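Hypothetical protein Ta0583 (Thermoplasma acidophilum, PDB 2FSJ) binds ATP and polymerizes, in a reaction that requires nucleoside triphosphates and is optimal with ATP, into bundles of helical actin-like filaments. Local coordinates at residues V24-D27 with D32-V35; L26-G31 with K98-L103; L66-G71 with L103-L108; F75-Y80 with A107-G112; G93-K98 with T164-R169. All blocks are in the same frame, centred on the assembly; numbering follows the deposited sequence.

Contact 1: V24-D27 with D32-V35; sequences VGLD and DTKV. With GOL (glycerol), chain B.
The ammonium NZ of Lys34 sits among three oxygens. It donates to the carbonyl O of Asp32 at 2.9 Å, above that carbonyl plane, and to O1 of a bound glycerol at 3.0 Å. OD2 of Asp27 on the partner strand makes a long salt bridge with it, at 4.0 Å. This is the first beta hairpin of the actin fold, made by strands 22-28 and 32-36; its turn and second strand supply ATP-binding residues, Asp32, Thr33 and Lys34 lying on the strand. Asp27 and Lys34 are an antiparallel hydrogen-bonded pair, each backbone N donating to the other's O, which brings both side chains out on one face. Bends at chi2 (76°) and chi3 (62°) fold the lysine across to Asp27, with CE 3.6 Å from Asp27 OD2. A methionine here would probably leave the Asp27 carboxylate without its nearby positive charge and the Asp32 carbonyl without this donor. Glycerol, probably from the crystallisation liquor, also donates from O1 to Asp27 OD1 at 2.8 Å. Leu26 and Val35 turn to the other face, under helix 101-111, where branched apolar residues suit a buried layer; there Leu26 CD1 rests 4.1 Å from Thr33 CG2.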
# COMPACT_ATOMS: atom_id res chain seq x y z
N VAL A 24 -13.46 -9.25 5.26
CA VAL A 24 -12.73 -7.98 5.33
C VAL A 24 -11.71 -7.91 4.21
O VAL A 24 -11.15 -8.94 3.83
CB VAL A 24 -12.05 -7.77 6.69
CG1 VAL A 24 -13.11 -7.64 7.83
CG2 VAL A 24 -11.10 -8.86 7.04
N GLY A 25 -11.48 -6.71 3.69
CA GLY A 25 -10.39 -6.48 2.76
C GLY A 25 -9.21 -5.92 3.54
O GLY A 25 -9.35 -5.08 4.44
N LEU A 26 -8.02 -6.42 3.23
CA LEU A 26 -6.83 -6.00 3.95
C LEU A 26 -5.71 -5.79 2.94
O LEU A 26 -5.56 -6.59 2.02
CB LEU A 26 -6.44 -7.06 4.95
CG LEU A 26 -5.09 -6.96 5.69
CD1 LEU A 26 -5.00 -5.75 6.61
CD2 LEU A 26 -4.80 -8.27 6.44
N ASP A 27 -4.99 -4.69 3.08
CA ASP A 27 -3.84 -4.40 2.21
C ASP A 27 -2.73 -3.86 3.07
O ASP A 27 -2.79 -2.75 3.55
CB ASP A 27 -4.29 -3.44 1.09
CG ASP A 27 -3.18 -3.06 0.13
OD1 ASP A 27 -2.06 -3.58 0.24
OD2 ASP A 27 -3.36 -2.23 -0.80
N ASP A 32 1.45 2.17 4.20
CA ASP A 32 0.22 2.25 4.98
C ASP A 32 -0.51 0.94 4.89
O ASP A 32 -0.37 0.26 3.86
CB ASP A 32 -0.75 3.32 4.46
CG ASP A 32 -0.21 4.74 4.66
OD1 ASP A 32 -0.11 5.20 5.83
OD2 ASP A 32 0.22 5.41 3.70
N THR A 33 -1.27 0.60 5.95
CA THR A 33 -2.12 -0.58 6.01
C THR A 33 -3.55 -0.06 5.86
O THR A 33 -3.95 0.87 6.56
CB THR A 33 -1.87 -1.31 7.37
OG1 THR A 33 -0.53 -1.86 7.35
CG2 THR A 33 -2.81 -2.47 7.63
N LYS A 34 -4.30 -0.66 4.96
CA LYS A 34 -5.68 -0.32 4.66
C LYS A 34 -6.55 -1.49 4.97
O LYS A 34 -6.20 -2.63 4.65
CB LYS A 34 -5.80 -0.06 3.15
CG LYS A 34 -5.27 1.28 2.66
CD LYS A 34 -3.78 1.41 2.55
CE LYS A 34 -3.19 0.46 1.56
NZ LYS A 34 -1.71 0.67 1.35
N VAL A 35 -7.73 -1.20 5.50
CA VAL A 35 -8.76 -2.17 5.83
C VAL A 35 -10.12 -1.69 5.29
O VAL A 35 -10.50 -0.49 5.44
CB VAL A 35 -8.85 -2.37 7.42
CG1 VAL A 35 -9.61 -3.63 7.78
CG2 VAL A 35 -7.50 -2.32 8.05
C1 GOL B . 0.17 -1.33 -1.63
O1 GOL B . -0.46 -1.38 -0.38
C2 GOL B . -0.87 -1.15 -2.74
O2 GOL B . -1.89 -2.13 -2.63
C3 GOL B . -1.49 0.25 -2.75
O3 GOL B . -1.98 0.56 -4.06

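Contact 2: L26-G31 with K98-L103; sequences LDVGYG and KEAFPL
Ala100 is the first residue of 98-103 to touch the strand, its CB standing 4.4 Å from CG1 of Val28. The chain here is entering helix 101-111, and a small methyl suits the place, since the same CB lies close to the carbonyl O of Arg94. Phe101 and Pro102 follow without touching the strand segment; a proline is well tolerated at the start of a helix, where a backbone N needs no partner one turn back, and Pro102 packs instead on Trp49. Helix 101-111 lies on one face of the large mixed sheet of this actin-like domain, and strand 22-28 beneath it runs into the loop that holds Tyr30 and Gly31 of the ATP site, so the contact lies where the strand gives way to that loop. Leu103 directs its side chain toward the strand. Its CD1 meets Val28 CG1 at 4.0 Å, the two side chains crossing at a slant. Val28 serves both partners with a single methyl: CG1 is anti to the backbone N (chi1 -176°) and is thereby carried toward Leu103 and Ala100, while CG2 packs on Leu95 and Ile104. A beta-branched valine suits the strand and spreads its two methyls into different neighbours. Leu103 CD1 also rests 4.0 Å from OG1 of Thr33, whose hydroxyl is hydrogen-bonded to Ser47 OG.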
# COMPACT_ATOMS: atom_id res chain seq x y z
N LEU A 26 -8.02 -6.42 3.23
CA LEU A 26 -6.83 -6.00 3.95
C LEU A 26 -5.71 -5.79 2.94
O LEU A 26 -5.56 -6.59 2.02
CB LEU A 26 -6.44 -7.06 4.95
CG LEU A 26 -5.09 -6.96 5.69
CD1 LEU A 26 -5.00 -5.75 6.61
CD2 LEU A 26 -4.80 -8.27 6.44
N ASP A 27 -4.99 -4.69 3.08
CA ASP A 27 -3.84 -4.40 2.21
C ASP A 27 -2.73 -3.86 3.07
O ASP A 27 -2.79 -2.75 3.55
CB ASP A 27 -4.29 -3.44 1.09
CG ASP A 27 -3.18 -3.06 0.13
OD1 ASP A 27 -2.06 -3.58 0.24
OD2 ASP A 27 -3.36 -2.23 -0.80
N VAL A 28 -1.72 -4.68 3.33
CA VAL A 28 -0.59 -4.26 4.18
C VAL A 28 0.52 -3.75 3.25
O VAL A 28 1.40 -4.52 2.78
CB VAL A 28 -0.07 -5.38 5.11
CG1 VAL A 28 1.04 -4.87 6.04
CG2 VAL A 28 -1.20 -5.95 5.91
N GLY A 29 0.48 -2.45 3.02
CA GLY A 29 1.46 -1.79 2.20
C GLY A 29 2.75 -1.53 2.97
O GLY A 29 2.77 -1.47 4.22
N TYR A 30 3.82 -1.32 2.22
CA TYR A 30 5.11 -0.85 2.79
C TYR A 30 4.86 0.43 3.59
O TYR A 30 5.37 0.62 4.72
CB TYR A 30 6.18 -0.59 1.68
CG TYR A 30 7.36 0.15 2.28
CD1 TYR A 30 8.32 -0.53 3.04
CD2 TYR A 30 7.43 1.54 2.24
CE1 TYR A 30 9.35 0.15 3.69
CE2 TYR A 30 8.48 2.24 2.90
CZ TYR A 30 9.44 1.54 3.61
OH TYR A 30 10.47 2.20 4.28
N GLY A 31 4.02 1.31 3.03
CA GLY A 31 3.76 2.61 3.61
C GLY A 31 2.62 2.66 4.61
O GLY A 31 2.77 3.20 5.73
N LYS A 98 7.32 -11.46 9.74
CA LYS A 98 7.28 -11.02 11.13
C LYS A 98 6.87 -9.56 11.26
O LYS A 98 6.13 -9.18 12.19
CB LYS A 98 8.64 -11.24 11.82
N GLU A 99 7.30 -8.74 10.32
CA GLU A 99 7.03 -7.32 10.35
C GLU A 99 5.55 -6.98 10.13
O GLU A 99 5.05 -6.03 10.70
CB GLU A 99 7.88 -6.60 9.33
CG GLU A 99 9.37 -6.64 9.60
CD GLU A 99 10.10 -7.83 8.97
OE1 GLU A 99 9.47 -8.78 8.45
OE2 GLU A 99 11.34 -7.81 9.02
N ALA A 100 4.86 -7.80 9.36
CA ALA A 100 3.45 -7.64 9.06
C ALA A 100 2.51 -8.07 10.19
O ALA A 100 1.43 -7.48 10.33
CB ALA A 100 3.08 -8.42 7.75
N PHE A 101 2.89 -9.06 10.98
CA PHE A 101 1.94 -9.64 11.92
C PHE A 101 1.32 -8.62 12.90
O PHE A 101 0.10 -8.60 13.03
CB PHE A 101 2.48 -10.90 12.66
CG PHE A 101 1.40 -11.63 13.39
CD1 PHE A 101 0.24 -11.97 12.76
CD2 PHE A 101 1.51 -11.89 14.76
CE1 PHE A 101 -0.79 -12.57 13.43
CE2 PHE A 101 0.47 -12.53 15.46
CZ PHE A 101 -0.66 -12.86 14.80
N PRO A 102 2.10 -7.79 13.59
CA PRO A 102 1.47 -6.79 14.47
C PRO A 102 0.51 -5.85 13.72
O PRO A 102 -0.46 -5.37 14.29
CB PRO A 102 2.64 -6.06 15.09
CG PRO A 102 3.74 -7.07 15.08
CD PRO A 102 3.59 -7.76 13.68
N LEU A 103 0.80 -5.57 12.44
CA LEU A 103 -0.05 -4.68 11.64
C LEU A 103 -1.38 -5.34 11.28
O LEU A 103 -2.43 -4.68 11.23
CB LEU A 103 0.69 -4.23 10.36
CG LEU A 103 2.00 -3.45 10.62
CD1 LEU A 103 2.69 -3.18 9.31
CD2 LEU A 103 1.77 -2.16 11.39

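Contact 3: L66-G71 with L103-L108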
# COMPACT_ATOMS: atom_id res chain seq x y z
N LEU A 66 -1.27 -2.88 22.18
CA LEU A 66 -1.76 -4.20 21.86
C LEU A 66 -0.71 -5.29 22.11
O LEU A 66 0.47 -5.01 22.20
CB LEU A 66 -2.24 -4.32 20.39
CG LEU A 66 -3.32 -3.37 19.89
CD1 LEU A 66 -3.69 -3.70 18.42
CD2 LEU A 66 -4.59 -3.30 20.78
N SER A 67 -1.21 -6.54 22.21
CA SER A 67 -0.40 -7.75 22.29
C SER A 67 -1.10 -8.88 21.59
O SER A 67 -2.35 -8.94 21.59
CB SER A 67 -0.18 -8.16 23.75
OG SER A 67 0.64 -9.30 23.85
N THR A 68 -0.34 -9.77 20.95
CA THR A 68 -0.93 -11.00 20.42
C THR A 68 -0.56 -12.21 21.26
O THR A 68 -0.95 -13.29 20.92
CB THR A 68 -0.46 -11.27 18.97
OG1 THR A 68 0.98 -11.43 18.92
CG2 THR A 68 -0.78 -10.08 18.08
N ASP A 69 0.20 -12.01 22.34
CA ASP A 69 0.66 -13.14 23.17
C ASP A 69 0.38 -12.91 24.66
O ASP A 69 1.18 -13.27 25.51
CB ASP A 69 2.14 -13.44 22.95
CG ASP A 69 3.04 -12.24 23.16
OD1 ASP A 69 2.62 -11.24 23.76
OD2 ASP A 69 4.22 -12.25 22.75
N GLY A 70 -0.74 -12.28 24.93
CA GLY A 70 -1.20 -12.04 26.28
C GLY A 70 -0.28 -11.18 27.15
O GLY A 70 -0.20 -11.38 28.36
N GLY A 71 0.41 -10.20 26.55
CA GLY A 71 1.24 -9.29 27.32
C GLY A 71 2.70 -9.64 27.42
O GLY A 71 3.49 -8.82 27.91
N LEU A 103 0.80 -5.57 12.44
CA LEU A 103 -0.05 -4.68 11.64
C LEU A 103 -1.38 -5.34 11.28
O LEU A 103 -2.43 -4.68 11.23
CB LEU A 103 0.69 -4.23 10.36
CG LEU A 103 2.00 -3.45 10.62
CD1 LEU A 103 2.69 -3.18 9.31
CD2 LEU A 103 1.77 -2.16 11.39
N ILE A 104 -1.33 -6.65 11.02
CA ILE A 104 -2.54 -7.44 10.79
C ILE A 104 -3.39 -7.47 12.06
O ILE A 104 -4.62 -7.21 12.03
CB ILE A 104 -2.17 -8.86 10.33
CG1 ILE A 104 -1.56 -8.82 8.92
CG2 ILE A 104 -3.41 -9.72 10.29
CD1 ILE A 104 -0.64 -9.98 8.56
N ALA A 105 -2.73 -7.67 13.20
CA ALA A 105 -3.46 -7.65 14.48
C ALA A 105 -4.09 -6.28 14.71
O ALA A 105 -5.22 -6.21 15.14
CB ALA A 105 -2.53 -7.98 15.58
N ALA A 106 -3.33 -5.23 14.46
CA ALA A 106 -3.82 -3.87 14.64
C ALA A 106 -4.99 -3.57 13.69
O ALA A 106 -5.97 -2.94 14.10
CB ALA A 106 -2.71 -2.90 14.46
N ALA A 107 -4.90 -4.04 12.45
CA ALA A 107 -6.00 -3.90 11.49
C ALA A 107 -7.30 -4.50 11.98
O ALA A 107 -8.35 -3.86 11.88
CB ALA A 107 -5.64 -4.53 10.13
N LEU A 108 -7.21 -5.72 12.48
CA LEU A 108 -8.40 -6.40 13.03
C LEU A 108 -8.94 -5.69 14.28
O LEU A 108 -10.14 -5.48 14.38
CB LEU A 108 -8.10 -7.87 13.27
CG LEU A 108 -7.56 -8.63 12.06
CD1 LEU A 108 -7.27 -10.10 12.41
CD2 LEU A 108 -8.57 -8.57 10.95
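The loop joining strands 42-52 and 74-77 lays Leu66 and Thr68 against Ala105 and Ala106 of helix 101-111, the helix that lies on one face of the large sheet. Leu66 CD1 comes 3.8 Å from Ala106 CA and 4.2 Å from Ala106 CB, touching the helix backbone itself because alanine puts so little in the way. Two residues on, Thr68 presents its methyl: with OG1 between the backbone N and the carbonyl carbon (chi1 61°), CG2 lies anti to the carbonyl carbon and meets Ala105 CB at 3.7 Å, while OG1 packs beside the ring of Phe101. Between them Ser67 points the opposite way, into the loop, where its OG accepts from Asp69 N at 3.1 Å, an ST turn, and from Gly71 N at 2.9 Å. The same hydroxyl is also bonded to Thr73 O, and this small knot probably helps to fix the shape of the chain carrying Leu66 and Thr68. Gly71 suits its place, since a CB at its backbone angles would jam against the preceding residue's carbonyl O. Across the contact itself only carbon surfaces meet, apart from a carbonyl brushed by the leucine, so its hold rests on close fit and burial rather than on directed bonds.

Contact 4: F75-Y80 with A107-G112; sequences FIYGKY and ALWESG
Strand 75-77 and the last turn of helix 101-111 stay well apart in their backbones, the CA atoms of Tyr77 and Ala107 being 10.0 Å apart, so only long side chains can span the gap. The contact joins an outermost strand of the large mixed sheet of the actin-like fold to the helix packed on its face. Tyr77 reaches across with CG placed between its backbone N and carbonyl carbon (chi1 63°), and its OH donates to Glu110 OE2 at a short 2.6 Å. The acceptor lies at the edge of the phenol ring, in its plane. Seen from the glutamate, the hydroxyl comes in on the anti side of OE2, 24° out of the carboxylate plane, and the two flat groups are turned 78° apart. A bend at chi2 brings the carboxylate round to the tyrosine. A phenylalanine here would lack the hydroxyl, and Glu110 OE2 would probably be left without this donor and its carboxylate freer to turn. The ring is wedged in: it packs on Leu66 and Ala106 and meets Phe45 edge-to-face, which suits a residue with a greasy body and a polar tip. Trp109, held by a cation-pi contact with Arg159, brings CD1 to 4.1 Å from Tyr77 OH. Gly112, the first residue to leave helical angles, has a positive phi that favours glycine, and Ser111 OG turns back to donate to Leu108 O at 2.7 Å.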
# COMPACT_ATOMS: atom_id res chain seq x y z
N PHE A 75 3.00 -3.77 21.79
CA PHE A 75 3.41 -2.82 20.80
C PHE A 75 2.40 -1.67 20.61
O PHE A 75 1.20 -1.79 20.86
CB PHE A 75 3.66 -3.54 19.47
CG PHE A 75 2.43 -4.17 18.86
CD1 PHE A 75 1.65 -3.48 17.93
CD2 PHE A 75 2.05 -5.47 19.20
CE1 PHE A 75 0.52 -4.09 17.36
CE2 PHE A 75 0.92 -6.07 18.63
CZ PHE A 75 0.17 -5.37 17.70
N ILE A 76 2.94 -0.57 20.08
CA ILE A 76 2.17 0.57 19.63
C ILE A 76 2.37 0.67 18.09
O ILE A 76 3.42 0.35 17.57
CB ILE A 76 2.64 1.80 20.43
CG1 ILE A 76 2.23 1.63 21.91
CG2 ILE A 76 2.08 3.12 19.92
CD1 ILE A 76 2.96 2.60 22.84
N TYR A 77 1.36 1.14 17.39
CA TYR A 77 1.37 1.10 15.94
C TYR A 77 0.84 2.40 15.32
O TYR A 77 0.28 3.25 16.00
CB TYR A 77 0.56 -0.10 15.46
CG TYR A 77 -0.89 -0.00 15.86
CD1 TYR A 77 -1.84 0.58 15.00
CD2 TYR A 77 -1.31 -0.52 17.07
CE1 TYR A 77 -3.19 0.71 15.41
CE2 TYR A 77 -2.62 -0.41 17.48
CZ TYR A 77 -3.56 0.22 16.65
OH TYR A 77 -4.84 0.27 17.10
N GLY A 78 1.02 2.53 14.00
CA GLY A 78 0.45 3.62 13.27
C GLY A 78 1.21 4.90 13.52
O GLY A 78 2.43 4.89 13.73
N LYS A 79 0.47 6.00 13.56
CA LYS A 79 1.07 7.34 13.70
C LYS A 79 1.77 7.53 15.08
O LYS A 79 2.70 8.32 15.20
CB LYS A 79 0.03 8.43 13.43
CG LYS A 79 -1.18 8.47 14.38
CD LYS A 79 -2.19 9.54 13.97
CE LYS A 79 -3.32 9.64 14.99
NZ LYS A 79 -4.29 10.76 14.59
N TYR A 80 1.39 6.74 16.08
CA TYR A 80 2.04 6.79 17.41
C TYR A 80 3.33 6.05 17.59
O TYR A 80 4.03 6.28 18.58
CB TYR A 80 1.07 6.30 18.48
CG TYR A 80 -0.15 7.12 18.49
CD1 TYR A 80 -0.08 8.47 18.76
CD2 TYR A 80 -1.37 6.58 18.15
CE1 TYR A 80 -1.22 9.26 18.73
CE2 TYR A 80 -2.50 7.36 18.13
CZ TYR A 80 -2.40 8.70 18.41
OH TYR A 80 -3.53 9.48 18.38
N ALA A 107 -4.90 -4.04 12.45
CA ALA A 107 -6.00 -3.90 11.49
C ALA A 107 -7.30 -4.50 11.98
O ALA A 107 -8.35 -3.86 11.88
CB ALA A 107 -5.64 -4.53 10.13
N LEU A 108 -7.21 -5.72 12.48
CA LEU A 108 -8.40 -6.40 13.03
C LEU A 108 -8.94 -5.69 14.28
O LEU A 108 -10.14 -5.48 14.38
CB LEU A 108 -8.10 -7.87 13.27
CG LEU A 108 -7.56 -8.63 12.06
CD1 LEU A 108 -7.27 -10.10 12.41
CD2 LEU A 108 -8.57 -8.57 10.95
N TRP A 109 -8.06 -5.27 15.17
CA TRP A 109 -8.43 -4.44 16.31
C TRP A 109 -9.14 -3.12 15.89
O TRP A 109 -10.22 -2.77 16.42
CB TRP A 109 -7.20 -4.11 17.14
CG TRP A 109 -7.58 -3.49 18.45
CD1 TRP A 109 -7.73 -2.17 18.72
CD2 TRP A 109 -7.95 -4.19 19.65
NE1 TRP A 109 -8.17 -1.99 20.01
CE2 TRP A 109 -8.30 -3.21 20.62
CE3 TRP A 109 -7.98 -5.55 20.03
CZ2 TRP A 109 -8.69 -3.54 21.91
CZ3 TRP A 109 -8.37 -5.87 21.34
CH2 TRP A 109 -8.71 -4.88 22.25
N GLU A 110 -8.54 -2.39 14.96
CA GLU A 110 -9.16 -1.16 14.49
C GLU A 110 -10.51 -1.35 13.78
O GLU A 110 -11.37 -0.46 13.85
CB GLU A 110 -8.24 -0.40 13.58
CG GLU A 110 -7.05 0.20 14.28
CD GLU A 110 -7.30 1.52 14.99
OE1 GLU A 110 -8.37 2.18 14.77
OE2 GLU A 110 -6.42 1.91 15.78
N SER A 111 -10.71 -2.50 13.14
CA SER A 111 -11.96 -2.76 12.46
C SER A 111 -13.14 -2.68 13.46
O SER A 111 -14.25 -2.37 13.08
CB SER A 111 -11.89 -4.12 11.73
OG SER A 111 -12.15 -5.22 12.58
N GLY A 112 -12.88 -2.96 14.74
CA GLY A 112 -13.89 -3.01 15.79
C GLY A 112 -14.78 -4.25 15.71
O GLY A 112 -15.69 -4.40 16.53

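Contact 5: G93-K98 with T164-R169; sequences GRLASK and TRLIMR
Leu95 carries this contact, meeting Met168 and Leu166 with one methyl, CD1. That atom lies 3.9 Å from Met168 CE and 4.0 Å from its SD, the two side chains reaching toward each other tip to tip. Leu166 adds a looser touch, its CD1 4.4 Å from the same leucine methyl. Being two residues apart on strand 158-170, Leu166 and Met168 emerge on one face and offer Leu95 neighbouring landing points. Met168 arrives by folding: turns at chi2 (-70°) and chi3 (-75°) curl the thioether, and a flexible, unbranched side chain suits a place where the nearest CA atoms, of Leu95 and Leu166, are 10.7 Å apart. Leu95, by contrast, holds CD1 outstretched (chi2 -177°). Its backbone belongs to a type I turn from Arg94 to Ser97, where Arg94 O accepts twice from Ser97: from OG at 2.6 Å, in the carbonyl plane, and from N at 3.2 Å. The serine probably helps to brace the turn that presents the leucine. Ala140 of helix 133-144 packs on both Leu95 and Leu166, a small residue that suits close packing of the helix. On the reverse side of the strand, Ile167 and Arg169 meet helix 333-343. A mixed sheet with an apolar layer beneath the helices of each face is typical of the ribonuclease H-like fold on which actin domains are built.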
# COMPACT_ATOMS: atom_id res chain seq x y z
N GLY A 93 2.49 -6.33 0.56
CA GLY A 93 1.92 -7.67 0.56
C GLY A 93 2.76 -8.79 1.15
O GLY A 93 2.66 -9.94 0.68
N ARG A 94 3.55 -8.49 2.19
CA ARG A 94 4.37 -9.50 2.86
C ARG A 94 3.65 -10.02 4.09
O ARG A 94 4.11 -9.83 5.23
CB ARG A 94 5.73 -8.95 3.27
CG ARG A 94 6.53 -8.39 2.07
CD ARG A 94 6.96 -9.45 1.08
NE ARG A 94 7.77 -10.48 1.74
CZ ARG A 94 9.10 -10.45 1.91
NH1 ARG A 94 9.85 -9.43 1.44
NH2 ARG A 94 9.70 -11.47 2.54
N LEU A 95 2.53 -10.68 3.85
CA LEU A 95 1.61 -11.03 4.92
C LEU A 95 2.13 -12.13 5.85
O LEU A 95 1.68 -12.22 6.99
CB LEU A 95 0.27 -11.46 4.35
CG LEU A 95 -0.61 -10.50 3.53
CD1 LEU A 95 -1.94 -11.22 3.17
CD2 LEU A 95 -0.91 -9.25 4.25
N ALA A 96 3.09 -12.94 5.39
CA ALA A 96 3.69 -13.98 6.23
C ALA A 96 4.86 -13.51 7.07
O ALA A 96 5.39 -14.28 7.85
CB ALA A 96 4.12 -15.15 5.35
N SER A 97 5.30 -12.27 6.88
CA SER A 97 6.48 -11.76 7.51
C SER A 97 6.25 -11.40 8.97
O SER A 97 5.11 -11.12 9.41
CB SER A 97 7.03 -10.53 6.74
OG SER A 97 6.14 -9.43 6.77
N LYS A 98 7.32 -11.46 9.74
CA LYS A 98 7.28 -11.02 11.13
C LYS A 98 6.87 -9.56 11.26
O LYS A 98 6.13 -9.18 12.19
CB LYS A 98 8.64 -11.24 11.82
N THR A 164 -10.52 -18.22 8.77
CA THR A 164 -11.00 -19.46 8.11
C THR A 164 -10.52 -19.57 6.69
O THR A 164 -10.37 -20.69 6.14
CB THR A 164 -12.54 -19.60 8.10
OG1 THR A 164 -13.14 -18.56 7.32
CG2 THR A 164 -13.13 -19.43 9.47
N ARG A 165 -10.27 -18.43 6.05
CA ARG A 165 -9.89 -18.46 4.64
C ARG A 165 -9.25 -17.16 4.27
O ARG A 165 -9.68 -16.12 4.73
CB ARG A 165 -11.09 -18.68 3.74
CG ARG A 165 -10.76 -18.93 2.30
CD ARG A 165 -11.79 -19.72 1.47
NE ARG A 165 -13.10 -19.81 2.11
CZ ARG A 165 -14.18 -19.10 1.78
NH1 ARG A 165 -14.13 -18.21 0.79
NH2 ARG A 165 -15.32 -19.27 2.45
N LEU A 166 -8.20 -17.26 3.45
CA LEU A 166 -7.53 -16.12 2.89
C LEU A 166 -7.67 -16.21 1.38
O LEU A 166 -7.21 -17.20 0.77
CB LEU A 166 -6.07 -16.18 3.33
CG LEU A 166 -5.14 -15.06 2.95
CD1 LEU A 166 -5.60 -13.72 3.54
CD2 LEU A 166 -3.71 -15.41 3.39
N ILE A 167 -8.29 -15.20 0.77
CA ILE A 167 -8.43 -15.09 -0.66
C ILE A 167 -7.45 -13.99 -1.12
O ILE A 167 -7.39 -12.93 -0.52
CB ILE A 167 -9.87 -14.75 -1.04
CG1 ILE A 167 -10.85 -15.88 -0.61
CG2 ILE A 167 -10.02 -14.42 -2.56
CD1 ILE A 167 -10.55 -17.23 -1.22
N MET A 168 -6.71 -14.27 -2.18
CA MET A 168 -5.62 -13.42 -2.63
C MET A 168 -5.74 -13.09 -4.10
O MET A 168 -6.02 -13.98 -4.91
CB MET A 168 -4.29 -14.13 -2.39
CG MET A 168 -4.00 -14.39 -0.93
SD MET A 168 -3.63 -12.91 -0.01
CE MET A 168 -1.90 -12.48 -0.56
N ARG A 169 -5.43 -11.85 -4.47
CA ARG A 169 -5.32 -11.46 -5.88
C ARG A 169 -4.03 -10.69 -6.06
O ARG A 169 -3.60 -10.08 -5.10
CB ARG A 169 -6.46 -10.55 -6.26
CG ARG A 169 -7.78 -11.25 -6.42
CD ARG A 169 -7.83 -12.26 -7.56
NE ARG A 169 -9.15 -12.87 -7.61
CZ ARG A 169 -9.53 -13.95 -6.92
NH1 ARG A 169 -8.67 -14.62 -6.12
NH2 ARG A 169 -10.77 -14.40 -7.06

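All five contacts are largely buried and belong to one actin-like domain, yet their chemistry changes with place. Contact 1, near the chain centre, is sheet pairing and charge at the nucleotide site; contact 2 shares its strand 22-28 but is wholly apolar. Contacts 2, 3 and 4 all use helix 101-111: its start meets the strand, its middle a loop, its end the edge strand 74-77. Ala107 of that helix packs on Leu26 and Val35, tying contact 1 to the same layer. Contact 4, farther out, relies on a polar bond to a partly exposed glutamate, and contact 3, the most distant, on methyls. Contact 5 continues the apolar layer toward helix 133-144, joined to contact 2 through the backbone bond of Gly93 with Val28.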